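Local coordinates for putative cytoplasmic protein (PDB 2GK3) that is of unknown function but assembles as a hexamer and belongs to a putative class I glutamine amidotransferase-like family, at residues E[143-155]-E[189-201]. Sequence-based numbering, arbitrary orientation.
Sequences VLAEVLPVIMLDG and YNQAVARDDADVV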
ATOM      1  N   VAL E 143      -1.382  24.304 -17.708  1.00 28.61           N
ATOM      2  CA  VAL E 143      -1.424  25.720 -18.122  1.00 28.00           C
ATOM      3  C   VAL E 143      -0.310  26.574 -17.501  1.00 28.51           C
ATOM      4  O   VAL E 143      -0.163  27.763 -17.828  1.00 28.59           O
ATOM      5  CB  VAL E 143      -2.810  26.331 -17.883  1.00 28.16           C
ATOM      6  CG1 VAL E 143      -3.853  25.627 -18.801  1.00 27.87           C
ATOM      7  CG2 VAL E 143      -3.222  26.201 -16.427  1.00 28.66           C
ATOM      8  N   LEU E 144       0.489  25.967 -16.624  1.00 27.81           N
ATOM      9  CA  LEU E 144       1.597  26.678 -15.992  1.00 27.39           C
ATOM     10  C   LEU E 144       2.911  26.628 -16.803  1.00 27.04           C
ATOM     11  O   LEU E 144       3.792  27.451 -16.593  1.00 26.90           O
ATOM     12  CB  LEU E 144       1.840  26.129 -14.566  1.00 27.06           C
ATOM     13  CG  LEU E 144       2.486  27.075 -13.547  1.00 26.71           C
ATOM     14  CD1 LEU E 144       1.584  28.311 -13.274  1.00 28.84           C
ATOM     15  CD2 LEU E 144       2.842  26.353 -12.225  1.00 27.37           C
ATOM     16  N   ALA E 145       3.053  25.645 -17.690  1.00 27.01           N
ATOM     17  CA  ALA E 145       4.263  25.514 -18.518  1.00 27.00           C
ATOM     18  C   ALA E 145       4.643  26.843 -19.227  1.00 27.52           C
ATOM     19  O   ALA E 145       5.793  27.267 -19.176  1.00 27.38           O
ATOM     20  CB  ALA E 145       4.123  24.341 -19.519  1.00 26.33           C
ATOM     21  N   GLU E 146       3.668  27.519 -19.833  1.00 28.05           N
ATOM     22  CA  GLU E 146       3.932  28.800 -20.525  1.00 28.82           C
ATOM     23  C   GLU E 146       4.391  29.936 -19.625  1.00 29.28           C
ATOM     24  O   GLU E 146       4.920  30.935 -20.119  1.00 29.85           O
ATOM     25  CB  GLU E 146       2.698  29.280 -21.304  1.00 28.52           C
ATOM     26  CG  GLU E 146       2.404  28.485 -22.558  1.00 30.57           C
ATOM     27  CD  GLU E 146       3.428  28.704 -23.664  1.00 31.79           C
ATOM     28  OE1 GLU E 146       4.173  29.702 -23.608  1.00 34.04           O
ATOM     29  OE2 GLU E 146       3.484  27.871 -24.591  1.00 31.51           O
ATOM     30  N   VAL E 147       4.168  29.807 -18.318  1.00 29.53           N
ATOM     31  CA  VAL E 147       4.569  30.855 -17.377  1.00 29.32           C
ATOM     32  C   VAL E 147       6.055  30.717 -17.029  1.00 29.18           C
ATOM     33  O   VAL E 147       6.719  31.717 -16.744  1.00 29.22           O
ATOM     34  CB  VAL E 147       3.670  30.889 -16.087  1.00 29.53           C
ATOM     35  CG1 VAL E 147       4.164  31.920 -15.081  1.00 29.84           C
ATOM     36  CG2 VAL E 147       2.214  31.178 -16.441  1.00 28.61           C
ATOM     37  N   LEU E 148       6.582  29.498 -17.078  1.00 28.44           N
ATOM     38  CA  LEU E 148       7.954  29.255 -16.575  1.00 28.45           C
ATOM     39  C   LEU E 148       9.009  29.650 -17.603  1.00 28.49           C
ATOM     40  O   LEU E 148       8.755  29.568 -18.804  1.00 28.06           O
ATOM     41  CB  LEU E 148       8.137  27.792 -16.114  1.00 27.90           C
ATOM     42  CG  LEU E 148       7.086  27.278 -15.110  1.00 27.82           C
ATOM     43  CD1 LEU E 148       7.270  25.789 -14.891  1.00 25.63           C
ATOM     44  CD2 LEU E 148       7.065  28.054 -13.754  1.00 25.04           C
ATOM     45  N   PRO E 149      10.193  30.109 -17.140  1.00 28.70           N
ATOM     46  CA  PRO E 149      11.216  30.535 -18.095  1.00 28.76           C
ATOM     47  C   PRO E 149      12.081  29.379 -18.635  1.00 29.16           C
ATOM     48  O   PRO E 149      13.165  29.610 -19.187  1.00 29.34           O
ATOM     49  CB  PRO E 149      12.054  31.506 -17.268  1.00 28.23           C
ATOM     50  CG  PRO E 149      11.999  30.955 -15.909  1.00 27.97           C
ATOM     51  CD  PRO E 149      10.640  30.314 -15.752  1.00 28.36           C
ATOM     52  N   VAL E 150      11.611  28.147 -18.452  1.00 29.87           N
ATOM     53  CA  VAL E 150      12.286  26.958 -18.987  1.00 29.71           C
ATOM     54  C   VAL E 150      11.297  26.084 -19.762  1.00 29.74           C
ATOM     55  O   VAL E 150      10.076  26.173 -19.571  1.00 29.92           O
ATOM     56  CB  VAL E 150      13.001  26.117 -17.874  1.00 30.38           C
ATOM     57  CG1 VAL E 150      14.072  26.937 -17.170  1.00 30.28           C
ATOM     58  CG2 VAL E 150      11.995  25.510 -16.860  1.00 29.49           C
ATOM     59  N   ILE E 151      11.821  25.235 -20.640  1.00 29.33           N
ATOM     60  CA  ILE E 151      10.991  24.244 -21.345  1.00 28.39           C
ATOM     61  C   ILE E 151      11.389  22.907 -20.756  1.00 27.78           C
ATOM     62  O   ILE E 151      12.573  22.622 -20.621  1.00 28.42           O
ATOM     63  CB  ILE E 151      11.218  24.309 -22.878  1.00 28.44           C
ATOM     64  CG1 ILE E 151      10.611  25.600 -23.442  1.00 29.17           C
ATOM     65  CG2 ILE E 151      10.612  23.089 -23.592  1.00 27.17           C
ATOM     66  CD1 ILE E 151      11.263  26.049 -24.740  1.00 31.59           C
HETATM   67  N   MSE E 152      10.409  22.111 -20.358  1.00 26.98           N
HETATM   68  CA  MSE E 152      10.667  20.854 -19.677  1.00 25.72           C
HETATM   69  C   MSE E 152      10.898  19.687 -20.644  1.00 27.35           C
HETATM   70  O   MSE E 152      10.660  19.813 -21.847  1.00 27.12           O
HETATM   71  CB  MSE E 152       9.497  20.531 -18.745  1.00 25.76           C
HETATM   72  CG  MSE E 152       9.692  21.030 -17.296  1.00 25.40           C
HETATM   73 SE   MSE E 152       7.989  21.380 -16.498  0.50 20.28          SE
HETATM   74  CE  MSE E 152       7.341  19.637 -16.431  1.00 29.72           C
ATOM     75  N   LEU E 153      11.340  18.552 -20.111  1.00 28.41           N
ATOM     76  CA  LEU E 153      11.439  17.312 -20.908  1.00 29.87           C
ATOM     77  C   LEU E 153      10.065  16.639 -21.043  1.00 30.15           C
ATOM     78  O   LEU E 153       9.106  17.056 -20.400  1.00 30.74           O
ATOM     79  CB  LEU E 153      12.473  16.342 -20.305  1.00 29.53           C
ATOM     80  CG  LEU E 153      13.888  16.868 -20.006  1.00 30.14           C
ATOM     81  CD1 LEU E 153      14.808  15.732 -19.528  1.00 32.23           C
ATOM     82  CD2 LEU E 153      14.520  17.587 -21.200  1.00 31.88           C
ATOM     83  N   ASP E 154       9.974  15.626 -21.896  1.00 30.59           N
ATOM     84  CA  ASP E 154       8.724  14.879 -22.110  1.00 31.64           C
ATOM     85  C   ASP E 154       8.511  13.690 -21.166  1.00 30.64           C
ATOM     86  O   ASP E 154       7.430  13.122 -21.123  1.00 31.98           O
ATOM     87  CB  ASP E 154       8.629  14.405 -23.564  1.00 32.17           C
ATOM     88  CG  ASP E 154       8.562  15.562 -24.541  1.00 36.09           C
ATOM     89  OD1 ASP E 154       7.801  16.535 -24.273  1.00 39.25           O
ATOM     90  OD2 ASP E 154       9.276  15.507 -25.574  1.00 39.32           O
ATOM     91  N   GLY E 155       9.522  13.318 -20.406  1.00 29.50           N
ATOM     92  CA  GLY E 155       9.366  12.298 -19.379  1.00 28.81           C
ATOM     93  C   GLY E 155      10.074  12.708 -18.098  1.00 28.51           C
ATOM     94  O   GLY E 155      10.269  13.905 -17.819  1.00 27.68           O
ATOM     95  N   TYR E 189      19.435  17.093  -9.997  1.00 27.10           N
ATOM     96  CA  TYR E 189      18.670  18.239 -10.470  1.00 27.34           C
ATOM     97  C   TYR E 189      17.653  17.795 -11.516  1.00 27.22           C
ATOM     98  O   TYR E 189      17.762  16.689 -12.063  1.00 27.13           O
ATOM     99  CB  TYR E 189      19.595  19.344 -11.026  1.00 27.57           C
ATOM    100  CG  TYR E 189      20.397  18.951 -12.268  1.00 27.24           C
ATOM    101  CD1 TYR E 189      19.971  19.338 -13.540  1.00 27.30           C
ATOM    102  CD2 TYR E 189      21.582  18.225 -12.158  1.00 27.81           C
ATOM    103  CE1 TYR E 189      20.701  19.009 -14.681  1.00 28.25           C
ATOM    104  CE2 TYR E 189      22.334  17.888 -13.290  1.00 29.38           C
ATOM    105  CZ  TYR E 189      21.886  18.282 -14.552  1.00 29.37           C
ATOM    106  OH  TYR E 189      22.600  17.931 -15.679  1.00 28.72           O
ATOM    107  N   ASN E 190      16.664  18.655 -11.764  1.00 27.16           N
ATOM    108  CA  ASN E 190      15.736  18.499 -12.880  1.00 27.36           C
ATOM    109  C   ASN E 190      16.336  19.137 -14.129  1.00 27.82           C
ATOM    110  O   ASN E 190      16.719  20.319 -14.111  1.00 27.33           O
ATOM    111  CB  ASN E 190      14.400  19.172 -12.576  1.00 26.96           C
ATOM    112  CG  ASN E 190      13.649  18.514 -11.435  1.00 26.75           C
ATOM    113  OD1 ASN E 190      13.648  19.026 -10.316  1.00 29.18           O
ATOM    114  ND2 ASN E 190      13.003  17.391 -11.709  1.00 24.86           N
ATOM    115  N   GLN E 191      16.426  18.357 -15.206  1.00 28.43           N
ATOM    116  CA  GLN E 191      16.974  18.857 -16.467  1.00 28.54           C
ATOM    117  C   GLN E 191      15.936  19.601 -17.284  1.00 28.53           C
ATOM    118  O   GLN E 191      14.904  19.056 -17.636  1.00 28.52           O
ATOM    119  CB  GLN E 191      17.534  17.719 -17.318  1.00 29.21           C
ATOM    120  CG  GLN E 191      18.214  18.203 -18.602  1.00 30.61           C
ATOM    121  CD  GLN E 191      18.907  17.089 -19.333  1.00 35.95           C
ATOM    122  OE1 GLN E 191      18.281  16.116 -19.742  1.00 37.26           O
ATOM    123  NE2 GLN E 191      20.209  17.214 -19.490  1.00 38.23           N
ATOM    124  N   ALA E 192      16.222  20.853 -17.604  1.00 28.83           N
ATOM    125  CA  ALA E 192      15.320  21.629 -18.448  1.00 28.82           C
ATOM    126  C   ALA E 192      16.157  22.445 -19.455  1.00 28.77           C
ATOM    127  O   ALA E 192      17.375  22.474 -19.373  1.00 28.99           O
ATOM    128  CB  ALA E 192      14.419  22.518 -17.605  1.00 27.97           C
ATOM    129  N   VAL E 193      15.488  23.047 -20.424  1.00 28.52           N
ATOM    130  CA  VAL E 193      16.128  23.910 -21.387  1.00 29.06           C
ATOM    131  C   VAL E 193      15.601  25.325 -21.119  1.00 29.15           C
ATOM    132  O   VAL E 193      14.383  25.538 -21.045  1.00 29.30           O
ATOM    133  CB  VAL E 193      15.811  23.460 -22.840  1.00 28.91           C
ATOM    134  CG1 VAL E 193      16.415  24.434 -23.840  1.00 29.12           C
ATOM    135  CG2 VAL E 193      16.328  22.012 -23.095  1.00 28.37           C
ATOM    136  N   ALA E 194      16.513  26.276 -20.944  1.00 29.00           N
ATOM    137  CA  ALA E 194      16.111  27.673 -20.783  1.00 29.66           C
ATOM    138  C   ALA E 194      15.384  28.184 -22.040  1.00 29.81           C
ATOM    139  O   ALA E 194      15.800  27.885 -23.151  1.00 29.53           O
ATOM    140  CB  ALA E 194      17.324  28.526 -20.497  1.00 29.18           C
ATOM    141  N   ARG E 195      14.301  28.944 -21.873  1.00 30.26           N
ATOM    142  CA  ARG E 195      13.730  29.665 -23.014  1.00 30.76           C
ATOM    143  C   ARG E 195      14.833  30.615 -23.540  1.00 31.85           C
ATOM    144  O   ARG E 195      15.574  31.189 -22.730  1.00 31.67           O
ATOM    145  CB  ARG E 195      12.445  30.399 -22.613  1.00 29.92           C
ATOM    146  CG  ARG E 195      11.277  29.447 -22.312  1.00 30.37           C
ATOM    147  CD  ARG E 195       9.945  30.152 -22.024  1.00 30.17           C
ATOM    148  NE  ARG E 195       8.902  29.198 -21.598  1.00 27.72           N
ATOM    149  CZ  ARG E 195       8.197  28.441 -22.435  1.00 30.27           C
ATOM    150  NH1 ARG E 195       8.407  28.535 -23.749  1.00 28.71           N
ATOM    151  NH2 ARG E 195       7.285  27.586 -21.973  1.00 30.66           N
ATOM    152  N   ASP E 196      14.992  30.758 -24.867  1.00 33.22           N
ATOM    153  CA  ASP E 196      16.118  31.590 -25.386  1.00 34.59           C
ATOM    154  C   ASP E 196      15.846  33.080 -25.114  1.00 34.64           C
ATOM    155  O   ASP E 196      16.581  33.970 -25.464  1.00 33.93           O
ATOM    156  CB  ASP E 196      16.526  31.263 -26.846  1.00 34.89           C
ATOM    157  CG  ASP E 196      15.433  31.543 -27.880  1.00 37.73           C
ATOM    158  OD1 ASP E 196      15.606  31.068 -29.040  1.00 43.29           O
ATOM    159  OD2 ASP E 196      14.423  32.215 -27.584  1.00 37.87           O
ATOM    160  N   ASP E 197      14.754  33.256 -24.403  1.00 35.76           N
ATOM    161  CA  ASP E 197      14.193  34.480 -23.911  1.00 36.17           C
ATOM    162  C   ASP E 197      14.781  34.843 -22.541  1.00 36.08           C
ATOM    163  O   ASP E 197      14.869  36.011 -22.156  1.00 36.27           O
ATOM    164  CB  ASP E 197      12.704  34.128 -23.692  1.00 36.59           C
ATOM    165  CG  ASP E 197      11.827  35.175 -24.167  1.00 38.21           C
ATOM    166  OD1 ASP E 197      10.603  34.998 -24.149  1.00 38.67           O
ATOM    167  OD2 ASP E 197      12.403  36.200 -24.580  1.00 43.98           O
ATOM    168  N   ALA E 198      15.128  33.803 -21.792  1.00 35.29           N
ATOM    169  CA  ALA E 198      15.379  33.902 -20.372  1.00 34.85           C
ATOM    170  C   ALA E 198      16.855  34.104 -20.068  1.00 34.70           C
ATOM    171  O   ALA E 198      17.695  33.960 -20.948  1.00 33.91           O
ATOM    172  CB  ALA E 198      14.869  32.660 -19.690  1.00 34.78           C
ATOM    173  N   ASP E 199      17.159  34.433 -18.812  1.00 34.48           N
ATOM    174  CA  ASP E 199      18.520  34.696 -18.388  1.00 34.86           C
ATOM    175  C   ASP E 199      19.015  33.542 -17.535  1.00 33.71           C
ATOM    176  O   ASP E 199      18.542  33.360 -16.407  1.00 34.13           O
ATOM    177  CB  ASP E 199      18.607  36.015 -17.589  1.00 35.31           C
ATOM    178  CG  ASP E 199      18.020  37.218 -18.345  1.00 39.85           C
ATOM    179  OD1 ASP E 199      18.416  37.510 -19.518  1.00 41.44           O
ATOM    180  OD2 ASP E 199      17.141  37.894 -17.755  1.00 44.44           O
ATOM    181  N   VAL E 200      19.963  32.771 -18.065  1.00 32.60           N
ATOM    182  CA  VAL E 200      20.623  31.708 -17.301  1.00 31.53           C
ATOM    183  C   VAL E 200      21.782  32.267 -16.459  1.00 31.87           C
ATOM    184  O   VAL E 200      22.736  32.842 -16.992  1.00 32.14           O
ATOM    185  CB  VAL E 200      21.135  30.576 -18.221  1.00 31.47           C
ATOM    186  CG1 VAL E 200      21.924  29.532 -17.428  1.00 30.14           C
ATOM    187  CG2 VAL E 200      19.972  29.929 -18.962  1.00 31.17           C
ATOM    188  N   VAL E 201      21.711  32.088 -15.144  1.00 31.71           N
ATOM    189  CA  VAL E 201      22.695  32.700 -14.250  1.00 31.41           C
ATOM    190  C   VAL E 201      23.679  31.684 -13.665  1.00 31.65           C
ATOM    191  O   VAL E 201      24.857  31.983 -13.485  1.00 31.80           O
ATOM    192  CB  VAL E 201      21.971  33.513 -13.138  1.00 31.51           C
ATOM    193  CG1 VAL E 201      22.940  33.999 -12.077  1.00 30.95           C
ATOM    194  CG2 VAL E 201      21.202  34.681 -13.758  1.00 29.98           C
TER
HETATM  195  O   HOH W   1       5.921  26.161 -23.802  1.00 38.36           O
HETATM  196  O   HOH W   2      12.145  19.163 -17.552  1.00 22.99           O
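Arg195 reaches across to 143-155, where NE and NH2 each donate to a backbone carbonyl, a worked case of an arginine serving loop carbonyls next to a strand pair. Extended from CG to NE, with CG anti to its own carbonyl carbon (chi1 -69°), the side chain runs past Pro149. NE gives a 2.8 Å bond to Leu148 O, and NH2 a longer one, 3.2 Å, to Ala145 O. Both oxygens lie at the guanidinium edge, in its plane. Ala145 O is gripped twice, since Leu148 N reaches it from the opposite face of the carbonyl to NH2. A water in the guanidinium plane accepts from NH2 and donates weakly to Glu146 OE2. Glu146 OE1 sits over one face, 4.1 Å from Arg195 NH2; no N-H points at it, and any attraction is probably just electrostatic. Ile151 CG1 lies over the opposite face, offset toward the rim, 3.7 Å from Arg195 NH1.

Between the segments runs a short antiparallel pairing of strand 150-151 with strand 185-194, in a chain whose sequence family is a putative glutamine amidotransferase. Ile151 and Val193 form the hydrogen-bonded pair: Ile151 N to Val193 O at 2.6 Å and Val193 N to Ile151 O at 3.0 Å, both nearly straight. Val150 and Ala194 are the non-hydrogen-bonded pair, their side chains diverging. Beyond it, Arg195 N bonds Pro149 O, and Pro149 CB packs on Ala198 CB, with Val211 beside both. At the other end a water accepts from Leu153 N and donates to Gln191 O. Leu153 CD1 touches Gln191 OE1 (3.5 Å), while Gln191 NE2 is bonded to Asp207 OD2.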